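Local coordinates for protein beta-fructofuranosidase (Arthrobacter, PDB 3WPU) that belongs to the levansucrase/invertase family of carbohydrate-active enzymes, whose members are built on a five-bladed beta-propeller, at residues R38-T43 and E48-A53; P65-S68 and W73-D76; G190-P195 and Q238-N243; F250-H255 and D376-D381. All blocks are in the same frame, centred on the assembly; numbering follows the deposited sequence.

In the fold
The four contacts are separate patches of one chain, and no two of them touch. Interactions 1 and 2 lie on the same approach to the propeller: the loop that follows helix 30-38 folds back on itself in interaction 1, then packs against strand 72-81 in interaction 2, with centres 30 Å apart. Strand 72-81 also carries Trp75 and Asp76, which hydrogen-bond to a glycerol probably taken up from the crystallisation liquor. Interaction 3 is the nearest neighbour of interaction 2, about 12 Å away between nearest atoms. Strand 245-250 runs from interaction 3 to interaction 4, whose centres are 34 Å apart. Interactions 2 and 4 sit on opposite sides of the chain's centre, about 17 Å apart at their nearest atoms.

Interaction 1: R38-T43 and E48-A53; sequences RMSDPT and ENSMPA
Two donors, a backbone N-H and a water, share Ser50 O. Asp41 N donates to Ser50 O over 2.8 Å, lying in the carbonyl plane on a lone pair. The water also donates to Met39 O, so it bridges the two backbones. A weaker CH contact comes from Ser40 CA, 3.4 Å from Ser50 O. Next to this backbone link the hydroxyls meet: Ser40 OG and Ser50 OG are 2.7 Å apart in a hydrogen bond. Ser40 points its OG away from its own backbone N (chi1 -179°), which carries the hydroxyl across to its partner. Ser50 OG also bonds to Thr397 O and Leu399 N, tying the pair to a more distant loop. Apolar groups pack beside the polar ones: Met39 CE touches Met51 CE and Pro52 CD, each at 4.0 Å. The bend at chi2 brings Met51 SD within 3.8 Å of Ser40 CB, and the one at chi3 turns its CE to Met39 CE. Asp41 OD1 accepts from Thr43 N, an Asx turn, and from Thr43 OG1 on the same face of its carboxylate. The two loop segments are thus held together by a short, partly water-mediated polar seam, flanked by two methionines and a proline.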
loop_
_atom_site.group_PDB
_atom_site.type_symbol
_atom_site.label_atom_id
_atom_site.label_comp_id
_atom_site.label_asym_id
_atom_site.label_seq_id
_atom_site.Cartn_x
_atom_site.Cartn_y
_atom_site.Cartn_z
ATOM N N ARG A 38 -24.321 1.307 8.649
ATOM C CA ARG A 38 -25.514 0.575 8.242
ATOM C C ARG A 38 -25.235 -0.909 8.047
ATOM O O ARG A 38 -26.117 -1.727 8.235
ATOM C CB ARG A 38 -26.084 1.160 6.936
ATOM C CG ARG A 38 -26.552 2.599 7.056
ATOM C CD ARG A 38 -27.215 3.107 5.774
ATOM N NE ARG A 38 -28.511 2.468 5.542
ATOM C CZ ARG A 38 -29.121 2.393 4.361
ATOM N NH1 ARG A 38 -28.564 2.902 3.272
ATOM N NH2 ARG A 38 -30.308 1.784 4.250
ATOM N N MET A 39 -24.009 -1.241 7.635
ATOM C CA MET A 39 -23.628 -2.602 7.337
ATOM C C MET A 39 -23.296 -3.372 8.609
ATOM O O MET A 39 -23.207 -4.582 8.565
ATOM C CB MET A 39 -22.407 -2.610 6.428
ATOM C CG MET A 39 -22.623 -2.031 5.028
ATOM S SD MET A 39 -21.050 -1.542 4.266
ATOM C CE MET A 39 -20.070 -2.831 5.071
ATOM N N SER A 40 -23.130 -2.663 9.717
ATOM C CA SER A 40 -22.704 -3.288 10.970
ATOM C C SER A 40 -23.899 -3.871 11.695
ATOM O O SER A 40 -25.009 -3.342 11.610
ATOM C CB SER A 40 -22.004 -2.251 11.848
ATOM O OG SER A 40 -21.552 -2.812 13.082
ATOM N N ASP A 41 -23.664 -4.958 12.424
ATOM C CA ASP A 41 -24.718 -5.679 13.126
ATOM C C ASP A 41 -24.784 -5.140 14.545
ATOM O O ASP A 41 -23.853 -5.354 15.302
ATOM C CB ASP A 41 -24.390 -7.172 13.161
ATOM C CG ASP A 41 -25.424 -7.995 13.934
ATOM O OD1 ASP A 41 -26.376 -7.425 14.526
ATOM O OD2 ASP A 41 -25.252 -9.239 13.941
ATOM N N PRO A 42 -25.883 -4.450 14.910
ATOM C CA PRO A 42 -25.931 -3.822 16.220
ATOM C C PRO A 42 -26.030 -4.830 17.362
ATOM O O PRO A 42 -25.825 -4.440 18.504
ATOM C CB PRO A 42 -27.183 -2.932 16.154
ATOM C CG PRO A 42 -28.021 -3.551 15.100
ATOM C CD PRO A 42 -27.074 -4.141 14.105
ATOM N N THR A 43 -26.329 -6.089 17.045
ATOM C CA THR A 43 -26.461 -7.133 18.061
ATOM C C THR A 43 -25.178 -7.900 18.357
ATOM O O THR A 43 -25.176 -8.740 19.261
ATOM C CB THR A 43 -27.560 -8.170 17.687
ATOM O OG1 THR A 43 -27.136 -8.987 16.588
ATOM C CG2 THR A 43 -28.871 -7.479 17.332
ATOM N N GLU A 48 -16.914 -9.965 19.357
ATOM C CA GLU A 48 -17.255 -10.608 18.101
ATOM C C GLU A 48 -17.271 -9.563 17.001
ATOM O O GLU A 48 -17.484 -8.394 17.277
ATOM C CB GLU A 48 -18.601 -11.300 18.201
ATOM C CG GLU A 48 -18.577 -12.372 19.292
ATOM C CD GLU A 48 -19.732 -13.344 19.231
ATOM O OE1 GLU A 48 -19.857 -14.142 20.201
ATOM O OE2 GLU A 48 -20.513 -13.317 18.250
ATOM N N ASN A 49 -16.986 -9.993 15.782
ATOM C CA ASN A 49 -17.072 -9.129 14.596
ATOM C C ASN A 49 -18.511 -8.696 14.327
ATOM O O ASN A 49 -19.424 -9.523 14.366
ATOM C CB ASN A 49 -16.542 -9.927 13.415
ATOM C CG ASN A 49 -16.452 -9.118 12.147
ATOM O OD1 ASN A 49 -16.272 -7.907 12.166
ATOM N ND2 ASN A 49 -16.546 -9.810 11.034
ATOM N N SER A 50 -18.706 -7.401 14.053
ATOM C CA SER A 50 -20.016 -6.868 13.675
ATOM C C SER A 50 -20.148 -6.591 12.179
ATOM O O SER A 50 -21.239 -6.230 11.736
ATOM C CB SER A 50 -20.339 -5.585 14.443
ATOM O OG SER A 50 -19.576 -4.460 14.014
ATOM N N MET A 51 -19.055 -6.720 11.437
ATOM C CA MET A 51 -19.042 -6.372 9.997
ATOM C C MET A 51 -19.341 -7.609 9.167
ATOM O O MET A 51 -19.155 -8.742 9.630
ATOM C CB MET A 51 -17.686 -5.762 9.598
ATOM C CG MET A 51 -17.304 -4.501 10.372
ATOM S SD MET A 51 -18.571 -3.223 10.408
ATOM C CE MET A 51 -18.520 -2.591 8.717
ATOM N N PRO A 52 -19.796 -7.416 7.924
ATOM C CA PRO A 52 -20.125 -8.587 7.119
ATOM C C PRO A 52 -18.882 -9.407 6.789
ATOM O O PRO A 52 -17.798 -8.856 6.553
ATOM C CB PRO A 52 -20.722 -7.977 5.840
ATOM C CG PRO A 52 -21.232 -6.645 6.269
ATOM C CD PRO A 52 -20.208 -6.174 7.264
ATOM N N ALA A 53 -19.034 -10.727 6.781
ATOM C CA ALA A 53 -17.897 -11.625 6.578
ATOM C C ALA A 53 -17.248 -11.397 5.218
ATOM O O ALA A 53 -16.023 -11.491 5.082
ATOM C CB ALA A 53 -18.330 -13.079 6.724
HETATM O O HOH W 1 -22.882 -7.283 9.577
#

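Interaction 2: P65-S68 and W73-D76; sequences PDMS and WVWD
Met67 and Ser68 are the residues of segment 65-68 that face Val74 on strand 72-81. Just ahead of them, Asp66 sets the bend: its OD2 accepts from Ser68 N at 3.0 Å, the donor lying 41° out of the carboxylate plane, which makes an Asx turn. Asp66 OD1 meanwhile forms a salt bridge with Arg103. Met67 carries the contact. With chi1 at 70° and an extended chi2 its sulfur reaches Val74, and the two side chains cross at about a right angle; chi3 only turns the terminal methyl. Met67 SD is 3.8 Å from Val74 CG1 and 4.1 Å from Val74 CB. Ser68 adds a looser touch, its OG 4.5 Å from Val74 CG2, while that same hydroxyl bonds to Val72 N. Phe119 of strand 115-122 touches Met67, Ser68 and Val74 and shares in their burial. Trp73 and Trp75 direct their CB atoms away from the loop, and the Trp75 indole NE1 reaches a bound glycerol. Strand 72-81 pairs antiparallel with strand 93-102, which pairs with 115-122, and that in turn with 137-141: an up-and-down meander consistent with a beta-propeller blade.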
loop_
_atom_site.group_PDB
_atom_site.type_symbol
_atom_site.label_atom_id
_atom_site.label_comp_id
_atom_site.label_asym_id
_atom_site.label_seq_id
_atom_site.Cartn_x
_atom_site.Cartn_y
_atom_site.Cartn_z
ATOM N N PRO A 65 4.410 -17.058 12.956
ATOM C CA PRO A 65 5.848 -17.042 12.769
ATOM C C PRO A 65 6.342 -15.622 12.484
ATOM O O PRO A 65 5.544 -14.708 12.153
ATOM C CB PRO A 65 6.043 -17.939 11.564
ATOM C CG PRO A 65 4.809 -17.695 10.740
ATOM C CD PRO A 65 3.698 -17.464 11.729
ATOM N N ASP A 66 7.648 -15.450 12.622
ATOM C CA ASP A 66 8.312 -14.177 12.314
ATOM C C ASP A 66 9.227 -14.334 11.102
ATOM O O ASP A 66 10.111 -15.198 11.065
ATOM C CB ASP A 66 9.041 -13.632 13.524
ATOM C CG ASP A 66 9.642 -12.276 13.258
ATOM O OD1 ASP A 66 9.039 -11.271 13.674
ATOM O OD2 ASP A 66 10.716 -12.242 12.621
ATOM N N MET A 67 8.999 -13.506 10.083
ATOM C CA MET A 67 9.657 -13.671 8.805
ATOM C C MET A 67 11.162 -13.385 8.812
ATOM O O MET A 67 11.887 -13.846 7.923
ATOM C CB MET A 67 8.985 -12.738 7.808
ATOM C CG MET A 67 9.257 -11.240 8.056
ATOM S SD MET A 67 8.211 -10.175 7.031
ATOM C CE MET A 67 8.872 -10.331 5.375
ATOM N N SER A 68 11.622 -12.608 9.798
ATOM C CA SER A 68 13.036 -12.226 9.893
ATOM C C SER A 68 13.743 -12.939 11.044
ATOM O O SER A 68 14.871 -12.577 11.379
ATOM C CB SER A 68 13.198 -10.703 10.024
ATOM O OG SER A 68 12.879 -10.186 11.334
ATOM N N TRP A 73 12.058 -5.400 13.155
ATOM C CA TRP A 73 10.620 -5.185 13.022
ATOM C C TRP A 73 10.391 -4.873 11.562
ATOM O O TRP A 73 11.129 -4.091 10.997
ATOM C CB TRP A 73 10.124 -3.993 13.823
ATOM C CG TRP A 73 10.243 -4.059 15.332
ATOM C CD1 TRP A 73 10.997 -3.247 16.107
ATOM C CD2 TRP A 73 9.523 -4.917 16.222
ATOM N NE1 TRP A 73 10.814 -3.566 17.454
ATOM C CE2 TRP A 73 9.905 -4.580 17.534
ATOM C CE3 TRP A 73 8.569 -5.926 16.043
ATOM C CZ2 TRP A 73 9.381 -5.235 18.652
ATOM C CZ3 TRP A 73 8.083 -6.590 17.146
ATOM C CH2 TRP A 73 8.471 -6.228 18.431
ATOM N N VAL A 74 9.365 -5.477 10.988
ATOM C CA VAL A 74 9.042 -5.275 9.571
ATOM C C VAL A 74 7.625 -4.769 9.474
ATOM O O VAL A 74 6.743 -5.310 10.129
ATOM C CB VAL A 74 9.107 -6.627 8.818
ATOM C CG1 VAL A 74 8.750 -6.424 7.354
ATOM C CG2 VAL A 74 10.478 -7.270 8.950
ATOM N N TRP A 75 7.350 -3.792 8.601
ATOM C CA TRP A 75 5.950 -3.438 8.346
ATOM C C TRP A 75 5.719 -3.214 6.866
ATOM O O TRP A 75 5.831 -4.206 6.111
ATOM C CB TRP A 75 5.374 -2.364 9.288
ATOM C CG TRP A 75 5.970 -0.924 9.369
ATOM C CD1 TRP A 75 5.275 0.233 9.116
ATOM C CD2 TRP A 75 7.286 -0.496 9.796
ATOM N NE1 TRP A 75 6.047 1.320 9.338
ATOM C CE2 TRP A 75 7.293 0.915 9.744
ATOM C CE3 TRP A 75 8.452 -1.162 10.229
ATOM C CZ2 TRP A 75 8.418 1.673 10.073
ATOM C CZ3 TRP A 75 9.570 -0.409 10.556
ATOM C CH2 TRP A 75 9.545 0.998 10.491
ATOM N N ASP A 76 5.396 -2.007 6.431
ATOM C CA ASP A 76 4.992 -1.826 5.022
ATOM C C ASP A 76 5.983 -2.510 4.074
ATOM O O ASP A 76 7.181 -2.271 4.155
ATOM C CB ASP A 76 4.943 -0.376 4.588
ATOM C CG ASP A 76 4.107 0.516 5.469
ATOM O OD1 ASP A 76 3.590 0.110 6.516
ATOM O OD2 ASP A 76 3.998 1.689 5.083
#

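Interaction 3: G190-P195 and Q238-N243; sequences GTNIKP and QNEFFN
The Asn192 amide is probably turned over: its modelled OD1 lies 2.6 Å from Glu240 OE2, and turned back, the amide nitrogen there may make a hydrogen bond to the carboxylate. The contact joins two surface loops of the propeller, and on the second of them Asn239 to Phe242 form a type I beta turn, closed by a backbone bond of 3.0 Å from Phe242 N to Asn239 O. Asn239 OD1 also accepts from Phe241 N, an Asx turn laid over the same residues, with the donor well above the side-chain carbonyl plane. Glu240 stands at the second position of this beta turn. From there the Glu240 side chain runs out extended, CG anti to the backbone N (chi1 172°), and meets Asn192 coming from the opposite direction, the amide and carboxylate planes turned 48° apart. Even the aliphatic part of Asn192 is near, with its CB 3.1 Å from Glu240 OE2. A second, looser touch lies by the backbone of the turn, where Pro195 CB is 3.9 Å from Glu240 O. The following residue, Tyr196, extends the link between the loops: its hydroxyl bonds to Phe242 O and its ring meets that of Phe242. Phe241 swings its ring back towards the first loop, near the end of the Asn192 side chain. One face of that ring is covered by the neighbouring glutamate: Glu240 CG sits 3.7 Å above the plane of the Phe241 ring, over its centre.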
loop_
_atom_site.group_PDB
_atom_site.type_symbol
_atom_site.label_atom_id
_atom_site.label_comp_id
_atom_site.label_asym_id
_atom_site.label_seq_id
_atom_site.Cartn_x
_atom_site.Cartn_y
_atom_site.Cartn_z
ATOM N N GLY A 190 11.133 16.044 22.214
ATOM C CA GLY A 190 10.210 15.500 21.221
ATOM C C GLY A 190 9.353 16.508 20.469
ATOM O O GLY A 190 8.665 16.135 19.514
ATOM N N THR A 191 9.372 17.776 20.883
ATOM C CA THR A 191 8.567 18.799 20.207
ATOM C C THR A 191 9.295 19.297 18.965
ATOM O O THR A 191 10.523 19.202 18.875
ATOM C CB THR A 191 8.226 20.008 21.113
ATOM O OG1 THR A 191 9.407 20.773 21.380
ATOM C CG2 THR A 191 7.587 19.551 22.432
ATOM N N ASN A 192 8.519 19.840 18.028
ATOM C CA ASN A 192 9.035 20.333 16.762
ATOM C C ASN A 192 9.734 21.676 16.874
ATOM O O ASN A 192 9.244 22.601 17.541
ATOM C CB ASN A 192 7.896 20.508 15.743
ATOM C CG ASN A 192 7.375 19.193 15.167
ATOM O OD1 ASN A 192 6.333 19.187 14.511
ATOM N ND2 ASN A 192 8.092 18.099 15.374
ATOM N N ILE A 193 10.867 21.788 16.196
ATOM C CA ILE A 193 11.517 23.064 15.927
ATOM C C ILE A 193 10.807 23.687 14.728
ATOM O O ILE A 193 10.511 24.886 14.727
ATOM C CB ILE A 193 13.026 22.864 15.672
ATOM C CG1 ILE A 193 13.703 22.469 16.992
ATOM C CG2 ILE A 193 13.679 24.095 15.048
ATOM C CD1 ILE A 193 15.024 21.755 16.831
ATOM N N LYS A 194 10.504 22.854 13.727
ATOM C CA LYS A 194 9.679 23.250 12.583
ATOM C C LYS A 194 8.941 21.985 12.101
ATOM O O LYS A 194 9.241 20.888 12.568
ATOM C CB LYS A 194 10.530 23.862 11.450
ATOM C CG LYS A 194 11.572 22.933 10.832
ATOM C CD LYS A 194 12.095 23.458 9.497
ATOM C CE LYS A 194 12.920 22.412 8.758
ATOM N NZ LYS A 194 13.299 22.859 7.384
ATOM N N PRO A 195 7.982 22.128 11.182
ATOM C CA PRO A 195 7.296 20.918 10.710
ATOM C C PRO A 195 8.250 19.945 10.014
ATOM O O PRO A 195 9.242 20.352 9.428
ATOM C CB PRO A 195 6.255 21.476 9.727
ATOM C CG PRO A 195 6.016 22.879 10.203
ATOM C CD PRO A 195 7.352 23.354 10.660
ATOM N N GLN A 238 0.505 24.861 6.379
ATOM C CA GLN A 238 -0.943 24.703 6.486
ATOM C C GLN A 238 -1.313 23.784 7.644
ATOM O O GLN A 238 -2.329 23.974 8.284
ATOM C CB GLN A 238 -1.511 24.213 5.165
ATOM C CG GLN A 238 -1.507 25.305 4.106
ATOM C CD GLN A 238 -1.739 24.796 2.695
ATOM O OE1 GLN A 238 -1.454 23.642 2.385
ATOM N NE2 GLN A 238 -2.311 25.653 1.831
ATOM N N ASN A 239 -0.453 22.813 7.935
ATOM C CA ASN A 239 -0.699 21.851 9.006
ATOM C C ASN A 239 0.613 21.185 9.366
ATOM O O ASN A 239 1.181 20.457 8.576
ATOM C CB ASN A 239 -1.711 20.805 8.516
ATOM C CG ASN A 239 -1.892 19.633 9.455
ATOM O OD1 ASN A 239 -1.450 19.644 10.616
ATOM N ND2 ASN A 239 -2.547 18.579 8.940
ATOM N N GLU A 240 1.063 21.388 10.597
ATOM C CA GLU A 240 2.320 20.862 11.074
ATOM C C GLU A 240 2.460 19.355 10.882
ATOM O O GLU A 240 3.564 18.833 10.745
ATOM C CB GLU A 240 2.396 21.189 12.575
ATOM C CG GLU A 240 3.534 20.578 13.327
ATOM C CD GLU A 240 3.754 21.287 14.646
ATOM O OE1 GLU A 240 2.788 21.866 15.197
ATOM O OE2 GLU A 240 4.910 21.269 15.109
ATOM N N PHE A 241 1.328 18.669 10.929
ATOM C CA PHE A 241 1.276 17.213 10.859
ATOM C C PHE A 241 0.586 16.734 9.600
ATOM O O PHE A 241 -0.012 15.647 9.573
ATOM C CB PHE A 241 0.591 16.675 12.097
ATOM C CG PHE A 241 1.309 17.039 13.361
ATOM C CD1 PHE A 241 2.591 16.558 13.602
ATOM C CD2 PHE A 241 0.734 17.899 14.286
ATOM C CE1 PHE A 241 3.281 16.907 14.758
ATOM C CE2 PHE A 241 1.413 18.248 15.450
ATOM C CZ PHE A 241 2.689 17.753 15.679
ATOM N N PHE A 242 0.743 17.513 8.534
ATOM C CA PHE A 242 0.283 17.122 7.213
ATOM C C PHE A 242 0.835 15.773 6.781
ATOM O O PHE A 242 1.923 15.393 7.189
ATOM C CB PHE A 242 0.660 18.179 6.160
ATOM C CG PHE A 242 2.125 18.195 5.759
ATOM C CD1 PHE A 242 2.490 17.870 4.456
ATOM C CD2 PHE A 242 3.135 18.579 6.649
ATOM C CE1 PHE A 242 3.809 17.935 4.056
ATOM C CE2 PHE A 242 4.467 18.615 6.260
ATOM C CZ PHE A 242 4.809 18.299 4.955
ATOM N N ASN A 243 0.065 15.072 5.950
ATOM C CA ASN A 243 0.440 13.802 5.353
ATOM C C ASN A 243 0.871 13.988 3.916
ATOM O O ASN A 243 0.228 14.716 3.174
ATOM C CB ASN A 243 -0.765 12.861 5.398
ATOM C CG ASN A 243 -1.281 12.662 6.809
ATOM O OD1 ASN A 243 -2.409 13.036 7.156
ATOM N ND2 ASN A 243 -0.463 12.065 7.614
#

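Interaction 4: F250-H255 and D376-D381; sequences FEDPAH and DGIRSD
The connection between antiparallel strands 245-250 and 260-266 begins here, and its residues Phe250 and Asp252 close on Ile378, in the loop between strands 369-375 and 383-384. The CG2 methyl of Ile378 makes the main contact, with its CG1-CD1 branch passing Asp252 OD2. Ile378 CG2 is 3.7 Å from Asp252 CG and 4.0 Å from Phe250 CE1, approaching the aromatic ring obliquely; it lies anti to its own carbonyl carbon, which turns it to both residues. Phe260 and Phe344 also pack on Ile378 and help to bury it. The carboxylate of Asp252 organises its own loop. Residues Asp252 to His255 form a type I beta turn, and Asp252 OD1 accepts from Ala254 N at 3.1 Å in an Asx turn. Asp252 OD2 takes His255 ND1 at 2.7 Å; the acceptor lies almost in the imidazole plane, although the imidazole nitrogen sits 46° out of the carboxylate plane. A water donates to the same oxygen and accepts from Ile378 N at 3.0 Å, making the polar link between the segments. Both oxygens of this buried aspartate are thus bonded. Three such donors would probably stabilise the ionised form and fix the group's rotation, while one face of the carboxylate is covered by Ile378 CG2 and Ala254 N and His255 ND1 come from the other.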
loop_
_atom_site.group_PDB
_atom_site.type_symbol
_atom_site.label_atom_id
_atom_site.label_comp_id
_atom_site.label_asym_id
_atom_site.label_seq_id
_atom_site.Cartn_x
_atom_site.Cartn_y
_atom_site.Cartn_z
ATOM N N PHE A 250 2.729 3.690 -12.219
ATOM C CA PHE A 250 2.030 2.760 -13.057
ATOM C C PHE A 250 1.810 3.401 -14.419
ATOM O O PHE A 250 1.911 4.615 -14.548
ATOM C CB PHE A 250 0.653 2.408 -12.488
ATOM C CG PHE A 250 -0.228 3.598 -12.234
ATOM C CD1 PHE A 250 -1.195 3.983 -13.164
ATOM C CD2 PHE A 250 -0.085 4.373 -11.070
ATOM C CE1 PHE A 250 -2.011 5.067 -12.925
ATOM C CE2 PHE A 250 -0.898 5.455 -10.840
ATOM C CZ PHE A 250 -1.860 5.814 -11.768
ATOM N N GLU A 251 1.540 2.545 -15.389
ATOM C CA GLU A 251 0.968 2.967 -16.649
ATOM C C GLU A 251 -0.526 2.696 -16.620
ATOM O O GLU A 251 -0.980 1.620 -16.218
ATOM C CB GLU A 251 1.590 2.185 -17.799
ATOM C CG GLU A 251 1.138 2.655 -19.178
ATOM C CD GLU A 251 1.687 1.774 -20.287
ATOM O OE1 GLU A 251 1.219 0.634 -20.433
ATOM O OE2 GLU A 251 2.543 2.249 -21.041
ATOM N N ASP A 252 -1.284 3.678 -17.089
ATOM C CA ASP A 252 -2.712 3.568 -17.290
ATOM C C ASP A 252 -2.940 2.992 -18.690
ATOM O O ASP A 252 -2.445 3.576 -19.650
ATOM C CB ASP A 252 -3.304 4.965 -17.184
ATOM C CG ASP A 252 -4.799 5.007 -17.410
ATOM O OD1 ASP A 252 -5.459 3.946 -17.460
ATOM O OD2 ASP A 252 -5.282 6.143 -17.526
ATOM N N PRO A 253 -3.681 1.876 -18.810
ATOM C CA PRO A 253 -3.955 1.311 -20.145
ATOM C C PRO A 253 -4.589 2.340 -21.092
ATOM O O PRO A 253 -4.373 2.293 -22.328
ATOM C CB PRO A 253 -4.914 0.147 -19.851
ATOM C CG PRO A 253 -4.616 -0.241 -18.437
ATOM C CD PRO A 253 -4.187 1.009 -17.735
ATOM N N ALA A 254 -5.334 3.287 -20.533
ATOM C CA ALA A 254 -5.981 4.347 -21.325
ATOM C C ALA A 254 -5.014 5.430 -21.785
ATOM O O ALA A 254 -5.381 6.275 -22.619
ATOM C CB ALA A 254 -7.137 4.962 -20.557
ATOM N N HIS A 255 -3.786 5.419 -21.259
ATOM C CA HIS A 255 -2.750 6.398 -21.618
ATOM C C HIS A 255 -1.394 5.722 -21.782
ATOM O O HIS A 255 -0.459 5.949 -20.995
ATOM C CB HIS A 255 -2.702 7.536 -20.597
ATOM C CG HIS A 255 -3.992 8.267 -20.484
ATOM N ND1 HIS A 255 -4.950 7.950 -19.547
ATOM C CD2 HIS A 255 -4.533 9.237 -21.258
ATOM C CE1 HIS A 255 -6.002 8.726 -19.717
ATOM N NE2 HIS A 255 -5.774 9.511 -20.753
ATOM N N ASP A 376 -14.317 4.512 -14.264
ATOM C CA ASP A 376 -13.944 4.264 -15.642
ATOM C C ASP A 376 -12.613 4.854 -16.097
ATOM O O ASP A 376 -12.239 4.693 -17.255
ATOM C CB ASP A 376 -15.072 4.782 -16.553
ATOM C CG ASP A 376 -16.313 3.904 -16.490
ATOM O OD1 ASP A 376 -16.199 2.701 -16.196
ATOM O OD2 ASP A 376 -17.406 4.413 -16.799
ATOM N N GLY A 377 -11.916 5.549 -15.208
ATOM C CA GLY A 377 -10.634 6.166 -15.493
ATOM C C GLY A 377 -9.884 6.392 -14.203
ATOM O O GLY A 377 -10.497 6.353 -13.112
ATOM N N ILE A 378 -8.574 6.631 -14.303
ATOM C CA ILE A 378 -7.774 6.916 -13.085
ATOM C C ILE A 378 -8.264 8.194 -12.380
ATOM O O ILE A 378 -8.221 8.290 -11.142
ATOM C CB ILE A 378 -6.255 6.942 -13.346
ATOM C CG1 ILE A 378 -5.862 8.069 -14.340
ATOM C CG2 ILE A 378 -5.844 5.574 -13.879
ATOM C CD1 ILE A 378 -4.370 8.183 -14.500
ATOM N N ARG A 379 -8.761 9.146 -13.166
ATOM C CA ARG A 379 -9.565 10.254 -12.667
ATOM C C ARG A 379 -11.006 10.013 -13.099
ATOM O O ARG A 379 -11.335 10.048 -14.290
ATOM C CB ARG A 379 -9.053 11.613 -13.174
ATOM C CG ARG A 379 -9.804 12.804 -12.591
ATOM C CD ARG A 379 -9.331 14.178 -13.035
ATOM N NE ARG A 379 -7.897 14.326 -12.849
ATOM C CZ ARG A 379 -7.317 14.552 -11.673
ATOM N NH1 ARG A 379 -8.059 14.740 -10.603
ATOM N NH2 ARG A 379 -5.998 14.633 -11.606
ATOM N N SER A 380 -11.860 9.733 -12.138
ATOM C CA SER A 380 -13.250 9.462 -12.422
ATOM C C SER A 380 -14.122 9.853 -11.250
ATOM O O SER A 380 -13.608 10.120 -10.169
ATOM C CB SER A 380 -13.405 7.985 -12.795
ATOM O OG SER A 380 -13.099 7.132 -11.698
ATOM N N ASP A 381 -15.441 9.853 -11.428
ATOM C CA ASP A 381 -16.328 10.007 -10.285
ATOM C C ASP A 381 -16.465 8.661 -9.607
ATOM O O ASP A 381 -17.456 7.936 -9.767
ATOM C CB ASP A 381 -17.690 10.595 -10.666
ATOM C CG ASP A 381 -18.590 10.760 -9.463
ATOM O OD1 ASP A 381 -18.082 10.688 -8.305
ATOM O OD2 ASP A 381 -19.815 10.912 -9.632
HETATM O O HOH W 2 -7.838 6.902 -17.220
#